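Trehalose-6-phosphate phosphatase-related protein (Thermoplasma acidophilum, PDB 1U02) removes the phosphate from trehalose 6-phosphate to give free trehalose, as a magnesium-dependent phosphatase of the HAD superfamily. Local coordinates at residues A[16-20]-A[106-110]; A[113-119]-A[150-156]. All coordinates share one frame; numbering follows the deposited sequence.

In the fold
Strand 3-7, first in the chain and inside the eight-stranded mixed sheet, carries the magnesium ligands Asp-7 and Asp-9 at and just beyond its end, and the loop that follows holds residues 16-20. Contact 1 closes a long loop from there, which takes in helices 26-38, 49-55, 86-96 and 99-102 and four strands of that sheet, and reaches outermost strand 107-111 of the four-stranded antiparallel sheet. Contact 2 opens after contact 1 has closed, so the two lie in series; helix 127-141 and strand 144-147 fill its loop. Contact 2 builds the middle of the smaller sheet, and contact 1 ties that sheet's edge to the larger, metal-binding part.

Contact 1 of 2, residues A[16-20]-A[106-110]; sequences IMNPE and LRIYR
Arg-107 reaches from its strand to the loop 16-20 and grips a single backbone oxygen with the end of its guanidinium group: NH2 lies 2.8 Å and NH1 2.9 Å from Met-17 O. Neither bond is straight, the N-H...O angle at NH2 being 133°, as expected when two nitrogens share one acceptor. NH1 also donates to Asn-18 OD1, 2.9 Å away and approached from above the amide plane, which stands 81° from the guanidinium plane. A bend at chi3 (-66°) in the otherwise extended outer chain turns the guanidinium so that this edge meets the loop. The Met-17 side chain crosses the arginine at about a right angle, its SE 3.6 Å from Arg-107 NH2.

Two residues further along the strand, the Tyr-109 side chain meets the same loop. Pro-19 crosses it at about a right angle, with CG 3.8 Å from Tyr-109 CZ; this packing and the guanidinium grip together form the tight part of the contact. The Tyr-109 hydroxyl donates to Glu-20 OE1 at 2.8 Å, meeting that oxygen from above the carboxylate plane, and the Glu-20 chain is bent at chi2.

Strand 107-111 is an outermost strand of the four-stranded antiparallel sheet, whereas 16-20 belongs to the loop following the HAD-type motif with Asp-7 and Asp-9. The contact thus joins the smaller sheet to the magnesium-binding part of the phosphatase, and the Pro-19 side chain is about 6 Å from that of Asp-9. Arg-47 binds the carbonyl oxygen of Pro-19 as well.

The other flank is looser and wetter. Glu-20 and Arg-107 do not meet directly; one water accepts from Arg-107 NH1 and donates to Glu-20 OE2, the water oxygen 2.7 Å from OE2, bridging the opposite charges. On this side Asn-18 ND2 turns to Glu-21.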
# COMPACT_ATOMS: atom_id res chain seq x y z
N ILE A 16 8.14 1.28 -9.76
CA ILE A 16 8.40 1.58 -11.16
C ILE A 16 7.69 2.87 -11.59
O ILE A 16 6.82 3.37 -10.87
CB ILE A 16 7.95 0.42 -12.08
CG1 ILE A 16 6.48 0.08 -11.82
CG2 ILE A 16 8.83 -0.81 -11.85
CD1 ILE A 16 5.95 -1.01 -12.73
N MSE A 17 8.07 3.40 -12.75
CA MSE A 17 7.47 4.64 -13.23
C MSE A 17 5.99 4.49 -13.63
O MSE A 17 5.24 5.46 -13.57
CB MSE A 17 8.26 5.18 -14.43
CG MSE A 17 7.80 6.56 -14.88
SE MSE A 17 7.97 7.91 -13.49
CE MSE A 17 9.72 8.60 -13.95
N ASN A 18 5.60 3.29 -14.04
CA ASN A 18 4.21 3.01 -14.43
C ASN A 18 3.58 2.05 -13.40
O ASN A 18 3.49 0.84 -13.64
CB ASN A 18 4.17 2.38 -15.83
CG ASN A 18 4.76 3.28 -16.91
OD1 ASN A 18 5.11 4.43 -16.65
ND2 ASN A 18 4.87 2.75 -18.13
N PRO A 19 3.11 2.59 -12.26
CA PRO A 19 2.50 1.77 -11.21
C PRO A 19 1.33 0.88 -11.60
O PRO A 19 1.03 -0.09 -10.91
CB PRO A 19 2.13 2.80 -10.13
CG PRO A 19 1.95 4.08 -10.92
CD PRO A 19 3.09 4.02 -11.91
N GLU A 20 0.67 1.19 -12.71
CA GLU A 20 -0.46 0.37 -13.13
C GLU A 20 -0.01 -1.00 -13.66
O GLU A 20 -0.82 -1.91 -13.79
CB GLU A 20 -1.27 1.09 -14.21
CG GLU A 20 -0.54 1.24 -15.55
CD GLU A 20 0.41 2.43 -15.59
OE1 GLU A 20 0.65 3.07 -14.54
OE2 GLU A 20 0.91 2.73 -16.70
N LEU A 106 1.05 14.67 -16.37
CA LEU A 106 0.36 14.29 -15.14
C LEU A 106 -0.49 13.06 -15.42
O LEU A 106 -1.14 12.97 -16.47
CB LEU A 106 -0.55 15.43 -14.67
CG LEU A 106 -1.51 15.08 -13.51
CD1 LEU A 106 -0.70 14.81 -12.25
CD2 LEU A 106 -2.50 16.22 -13.28
N ARG A 107 -0.48 12.12 -14.49
CA ARG A 107 -1.28 10.91 -14.61
C ARG A 107 -2.18 10.84 -13.38
O ARG A 107 -1.75 11.14 -12.27
CB ARG A 107 -0.38 9.67 -14.68
CG ARG A 107 0.32 9.51 -16.03
CD ARG A 107 1.32 8.36 -16.02
NE ARG A 107 2.43 8.62 -15.11
CZ ARG A 107 3.43 7.77 -14.90
NH1 ARG A 107 3.46 6.60 -15.53
NH2 ARG A 107 4.42 8.10 -14.07
N ILE A 108 -3.44 10.48 -13.59
CA ILE A 108 -4.39 10.41 -12.49
C ILE A 108 -4.95 8.99 -12.39
O ILE A 108 -5.53 8.47 -13.34
CB ILE A 108 -5.55 11.43 -12.70
CG1 ILE A 108 -4.97 12.85 -12.72
CG2 ILE A 108 -6.57 11.32 -11.58
CD1 ILE A 108 -5.98 13.93 -13.10
N TYR A 109 -4.74 8.37 -11.24
CA TYR A 109 -5.21 7.01 -11.02
C TYR A 109 -6.41 7.05 -10.09
O TYR A 109 -6.29 7.39 -8.91
CB TYR A 109 -4.08 6.17 -10.41
CG TYR A 109 -2.88 6.06 -11.32
CD1 TYR A 109 -2.76 5.00 -12.22
CD2 TYR A 109 -1.87 7.01 -11.28
CE1 TYR A 109 -1.65 4.89 -13.06
CE2 TYR A 109 -0.75 6.91 -12.12
CZ TYR A 109 -0.65 5.85 -13.00
OH TYR A 109 0.45 5.75 -13.83
N ARG A 110 -7.56 6.71 -10.64
CA ARG A 110 -8.81 6.72 -9.90
C ARG A 110 -9.06 5.42 -9.14
O ARG A 110 -8.84 4.34 -9.67
CB ARG A 110 -9.98 6.97 -10.86
CG ARG A 110 -11.34 6.91 -10.20
CD ARG A 110 -12.43 7.04 -11.25
NE ARG A 110 -13.76 7.19 -10.65
CZ ARG A 110 -14.86 7.45 -11.34
NH1 ARG A 110 -14.80 7.58 -12.66
NH2 ARG A 110 -16.03 7.57 -10.72
O HOH W 1 1.74 5.20 -17.23

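Contact 2 of 2, residues A[113-119]-A[150-156]; sequences LAVLYHL and MIIELRV
Tyr-117 and Ile-152 form a hydrogen-bonded pair between antiparallel strands 114-118 and 151-155, with Tyr-117 N 2.8 Å from Ile-152 O; Val-115 and Leu-154 repeat the pattern. On their face of the sheet, Leu-154 CD1 fills the corner at the edge of the Tyr-117 ring between CE2 and OH, 3.9 Å from each, and Ile-134 of helix 127-141 touches Tyr-117, Ile-152 and Leu-154. The Tyr-117 hydroxyl bonds to Thr-96.

Leu-116, His-118, Ile-151 and Glu-153 occupy the other face. Leu-116 fits the notch between Ile-151 and Glu-153: its CG is set against Ile-151 CG2, 3.8 Å away, while Glu-153, extended beyond CG, crosses it at a slant with OE2 3.6 Å from Leu-116 CD1. Met-150 runs side by side with His-118, its CE 3.8 Å from the ring's CE1. An alanine in place of His-118 would take away the flank along which Met-150 lies and is likely to leave the Gly-120 amide without its ND1 partner. The ring's polar edge thus serves the turn after the strand while its CE1 lies against Met-150: backbone bonds set the strand pairing, and carbon contacts dominate between the side chains.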
# COMPACT_ATOMS: atom_id res chain seq x y z
N LEU A 113 -11.71 4.82 -3.11
CA LEU A 113 -11.47 5.63 -1.91
C LEU A 113 -10.19 6.45 -1.96
O LEU A 113 -9.60 6.78 -0.93
CB LEU A 113 -11.47 4.74 -0.66
CG LEU A 113 -12.85 4.13 -0.34
CD1 LEU A 113 -12.75 3.14 0.81
CD2 LEU A 113 -13.83 5.26 -0.01
N ALA A 114 -9.76 6.80 -3.17
CA ALA A 114 -8.56 7.61 -3.31
C ALA A 114 -8.33 7.98 -4.76
O ALA A 114 -8.76 7.27 -5.67
CB ALA A 114 -7.33 6.85 -2.78
N VAL A 115 -7.66 9.11 -4.97
CA VAL A 115 -7.30 9.57 -6.30
C VAL A 115 -5.84 9.92 -6.16
O VAL A 115 -5.46 10.79 -5.37
CB VAL A 115 -8.09 10.81 -6.75
CG1 VAL A 115 -7.62 11.24 -8.14
CG2 VAL A 115 -9.58 10.50 -6.78
N LEU A 116 -5.01 9.23 -6.92
CA LEU A 116 -3.57 9.42 -6.87
C LEU A 116 -3.08 10.22 -8.08
O LEU A 116 -3.37 9.86 -9.23
CB LEU A 116 -2.89 8.05 -6.80
CG LEU A 116 -1.37 7.93 -6.63
CD1 LEU A 116 -1.03 6.57 -6.04
CD2 LEU A 116 -0.70 8.13 -7.97
N TYR A 117 -2.37 11.31 -7.82
CA TYR A 117 -1.83 12.14 -8.88
C TYR A 117 -0.34 11.83 -8.97
O TYR A 117 0.40 12.01 -7.99
CB TYR A 117 -2.06 13.62 -8.54
CG TYR A 117 -3.52 13.98 -8.36
CD1 TYR A 117 -4.29 14.43 -9.44
CD2 TYR A 117 -4.15 13.81 -7.14
CE1 TYR A 117 -5.65 14.70 -9.29
CE2 TYR A 117 -5.51 14.07 -6.97
CZ TYR A 117 -6.25 14.51 -8.05
OH TYR A 117 -7.60 14.76 -7.88
N HIS A 118 0.09 11.33 -10.12
CA HIS A 118 1.50 10.98 -10.32
C HIS A 118 2.15 12.09 -11.14
O HIS A 118 1.77 12.35 -12.28
CB HIS A 118 1.63 9.64 -11.05
CG HIS A 118 2.96 8.98 -10.86
ND1 HIS A 118 4.16 9.61 -11.09
CD2 HIS A 118 3.28 7.73 -10.43
CE1 HIS A 118 5.16 8.79 -10.82
NE2 HIS A 118 4.65 7.64 -10.41
N LEU A 119 3.15 12.73 -10.55
CA LEU A 119 3.84 13.83 -11.22
C LEU A 119 5.14 13.40 -11.91
O LEU A 119 5.88 14.23 -12.40
CB LEU A 119 4.15 14.95 -10.23
CG LEU A 119 2.96 15.80 -9.75
CD1 LEU A 119 1.97 14.94 -8.99
CD2 LEU A 119 3.47 16.94 -8.86
N MSE A 150 7.15 11.68 -6.04
CA MSE A 150 6.54 11.94 -7.34
C MSE A 150 5.04 11.70 -7.26
O MSE A 150 4.35 11.67 -8.28
CB MSE A 150 7.10 11.00 -8.41
CG MSE A 150 8.60 11.08 -8.62
SE MSE A 150 9.12 9.96 -10.11
CE MSE A 150 8.66 8.24 -9.37
N ILE A 151 4.54 11.55 -6.03
CA ILE A 151 3.13 11.27 -5.80
C ILE A 151 2.42 12.17 -4.80
O ILE A 151 2.99 12.56 -3.78
CB ILE A 151 2.96 9.82 -5.26
CG1 ILE A 151 3.42 8.82 -6.32
CG2 ILE A 151 1.52 9.57 -4.87
CD1 ILE A 151 2.61 8.89 -7.57
N ILE A 152 1.17 12.49 -5.11
CA ILE A 152 0.32 13.26 -4.22
C ILE A 152 -1.02 12.53 -4.29
O ILE A 152 -1.60 12.37 -5.36
CB ILE A 152 0.12 14.72 -4.70
CG1 ILE A 152 1.47 15.45 -4.73
CG2 ILE A 152 -0.83 15.45 -3.74
CD1 ILE A 152 1.37 16.90 -5.15
N GLU A 153 -1.49 12.05 -3.14
CA GLU A 153 -2.74 11.30 -3.13
C GLU A 153 -3.77 11.86 -2.17
O GLU A 153 -3.45 12.27 -1.05
CB GLU A 153 -2.46 9.84 -2.75
CG GLU A 153 -3.69 8.93 -2.84
CD GLU A 153 -3.40 7.47 -2.48
OE1 GLU A 153 -3.17 7.17 -1.29
OE2 GLU A 153 -3.41 6.62 -3.39
N LEU A 154 -5.02 11.90 -2.63
CA LEU A 154 -6.14 12.35 -1.81
C LEU A 154 -6.73 11.06 -1.27
O LEU A 154 -7.01 10.14 -2.03
CB LEU A 154 -7.17 13.09 -2.65
CG LEU A 154 -6.68 14.43 -3.20
CD1 LEU A 154 -7.80 15.11 -3.98
CD2 LEU A 154 -6.22 15.30 -2.04
N ARG A 155 -6.93 11.00 0.04
CA ARG A 155 -7.45 9.79 0.64
C ARG A 155 -8.38 10.07 1.82
O ARG A 155 -8.63 11.23 2.17
CB ARG A 155 -6.28 8.91 1.07
CG ARG A 155 -5.36 9.59 2.08
CD ARG A 155 -4.07 8.81 2.32
NE ARG A 155 -3.41 9.28 3.54
CZ ARG A 155 -2.24 8.85 3.99
NH1 ARG A 155 -1.56 7.93 3.32
NH2 ARG A 155 -1.75 9.33 5.14
N VAL A 156 -8.88 9.00 2.43
CA VAL A 156 -9.77 9.12 3.58
C VAL A 156 -8.98 9.65 4.78
O VAL A 156 -7.91 9.13 5.11
CB VAL A 156 -10.40 7.75 3.95
CG1 VAL A 156 -11.18 7.86 5.26
CG2 VAL A 156 -11.32 7.29 2.83
O HOH W 2 -8.45 6.27 1.45